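Local coordinates for protein putative hydantoin racemase (Klebsiella pneumoniae subsp. pneumoniae, PDB 3QVJ) that racemises allantoin and probably also interconverts the D and L forms of 5-monosubstituted hydantoins, as a member of the HyuE racemase family, at residues A[74-79]-A[95-100]. Sequence-based numbering, arbitrary orientation.
Sequences VIACFG and IGIAEA
Ile-97 and Ala-98, in the first turn of helix 97-108, pack against the loop that follows strand 72-75. Ile-97 lies along the backbone of this loop. Its CG1 sits between the backbone N and the carbonyl carbon (chi1 63°), which carries CD1 along the loop to 3.6 Å from Ala-76 C. The other branch, CG2, meets Val-74 CG2 at 3.9 Å, and these two side chains cross at about a right angle. Phe-78 swings its ring over the helix start, with CG anti to its own N (chi1 -162°). Ala-98 CB then lies over one face of the ring, 3.7 Å from the centroid, in a CH-pi contact offset toward the rim. The same methyl also touches Phe-78 O.

The backbones pair as parallel strands before the helix starts. Ile-75 N donates to Ile-95 O at 3.0 Å. Ile-75 O accepts from Ile-97 N at 3.1 Å, a more bent bond. Gly-96 is the N-cap residue. Its N gives a hydrogen bond to Glu-99 OE1 at 2.9 Å, nearly along the carboxylate C-O axis. The other carboxylate oxygen, OE2, forms a salt bridge with Arg-87 of helix 83-89.

The contact closes the beta-alpha-beta unit of strand 72-75, helix 83-89 and strand 94-96. In the four-stranded parallel sheet of this chain, strand 94-96 is outermost and strand 72-75 lies between it and strand 2-7. Val-74 and Ile-95 face helix 203-216, whereas Ile-75 packs on helix 83-89. Phe-78 and Ala-98 reach helix 122-132.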
loop_
_atom_site.group_PDB
_atom_site.type_symbol
_atom_site.label_atom_id
_atom_site.label_comp_id
_atom_site.label_asym_id
_atom_site.label_seq_id
_atom_site.Cartn_x
_atom_site.Cartn_y
_atom_site.Cartn_z
ATOM N N VAL A 74 25.573 13.628 10.234
ATOM C CA VAL A 74 24.773 13.605 9.018
ATOM C C VAL A 74 25.462 12.866 7.867
ATOM O O VAL A 74 26.692 12.908 7.719
ATOM C CB VAL A 74 24.119 14.994 8.636
ATOM C CG1 VAL A 74 24.377 16.080 9.683
ATOM C CG2 VAL A 74 24.444 15.458 7.210
ATOM N N ILE A 75 24.658 12.132 7.106
ATOM C CA ILE A 75 25.137 11.442 5.918
ATOM C C ILE A 75 24.732 12.282 4.711
ATOM O O ILE A 75 23.559 12.314 4.325
ATOM C CB ILE A 75 24.603 10.003 5.854
ATOM C CG1 ILE A 75 25.094 9.214 7.083
ATOM C CG2 ILE A 75 25.037 9.324 4.552
ATOM C CD1 ILE A 75 24.545 7.809 7.199
ATOM N N ALA A 76 25.717 12.977 4.140
ATOM C CA ALA A 76 25.471 14.001 3.127
ATOM C C ALA A 76 25.552 13.510 1.673
ATOM O O ALA A 76 26.105 14.190 0.802
ATOM C CB ALA A 76 26.389 15.203 3.353
ATOM N N CYS A 77 25.003 12.323 1.425
ATOM C CA CYS A 77 24.701 11.871 0.066
ATOM C C CYS A 77 23.214 11.542 -0.000
ATOM O O CYS A 77 22.669 10.963 0.936
ATOM C CB CYS A 77 25.530 10.646 -0.317
ATOM S SG CYS A 77 24.900 9.726 -1.751
ATOM N N PHE A 78 22.574 11.901 -1.109
ATOM C CA PHE A 78 21.118 11.757 -1.258
ATOM C C PHE A 78 20.615 10.305 -1.337
ATOM O O PHE A 78 19.402 10.062 -1.359
ATOM C CB PHE A 78 20.614 12.571 -2.454
ATOM C CG PHE A 78 19.126 12.828 -2.435
ATOM C CD1 PHE A 78 18.584 13.801 -1.596
ATOM C CD2 PHE A 78 18.269 12.108 -3.269
ATOM C CE1 PHE A 78 17.212 14.045 -1.579
ATOM C CE2 PHE A 78 16.895 12.345 -3.254
ATOM C CZ PHE A 78 16.366 13.315 -2.406
ATOM N N GLY A 79 21.534 9.346 -1.373
ATOM C CA GLY A 79 21.158 7.943 -1.255
ATOM C C GLY A 79 21.097 7.482 0.196
ATOM O O GLY A 79 20.765 6.324 0.469
ATOM N N ILE A 95 21.416 11.330 10.798
ATOM C CA ILE A 95 20.352 11.777 9.896
ATOM C C ILE A 95 20.862 11.832 8.462
ATOM O O ILE A 95 21.929 12.395 8.204
ATOM C CB ILE A 95 19.801 13.182 10.306
ATOM C CG1 ILE A 95 19.423 13.221 11.796
ATOM C CG2 ILE A 95 18.622 13.597 9.411
ATOM C CD1 ILE A 95 18.404 12.159 12.238
ATOM N N GLY A 96 20.110 11.234 7.540
ATOM C CA GLY A 96 20.432 11.308 6.116
ATOM C C GLY A 96 19.895 12.584 5.491
ATOM O O GLY A 96 18.911 13.152 5.966
ATOM N N ILE A 97 20.525 13.042 4.416
ATOM C CA ILE A 97 20.051 14.268 3.772
ATOM C C ILE A 97 18.790 14.089 2.915
ATOM O O ILE A 97 18.022 15.034 2.765
ATOM C CB ILE A 97 21.159 15.033 3.012
ATOM C CG1 ILE A 97 21.712 14.202 1.848
ATOM C CG2 ILE A 97 22.246 15.488 3.994
ATOM C CD1 ILE A 97 22.374 15.043 0.766
ATOM N N ALA A 98 18.573 12.895 2.363
ATOM C CA ALA A 98 17.312 12.616 1.667
ATOM C C ALA A 98 16.194 12.540 2.702
ATOM O O ALA A 98 15.168 13.207 2.568
ATOM C CB ALA A 98 17.391 11.328 0.864
ATOM N N GLU A 99 16.430 11.741 3.740
ATOM C CA GLU A 99 15.537 11.627 4.887
ATOM C C GLU A 99 15.113 13.000 5.416
ATOM O O GLU A 99 13.915 13.287 5.500
ATOM C CB GLU A 99 16.212 10.800 5.988
ATOM C CG GLU A 99 15.442 10.718 7.299
ATOM C CD GLU A 99 16.251 10.065 8.404
ATOM O OE1 GLU A 99 17.470 10.325 8.490
ATOM O OE2 GLU A 99 15.673 9.283 9.183
ATOM N N ALA A 100 16.093 13.846 5.740
ATOM C CA ALA A 100 15.818 15.176 6.298
ATOM C C ALA A 100 15.063 16.094 5.340
ATOM O O ALA A 100 14.125 16.784 5.755
ATOM C CB ALA A 100 17.104 15.840 6.760
#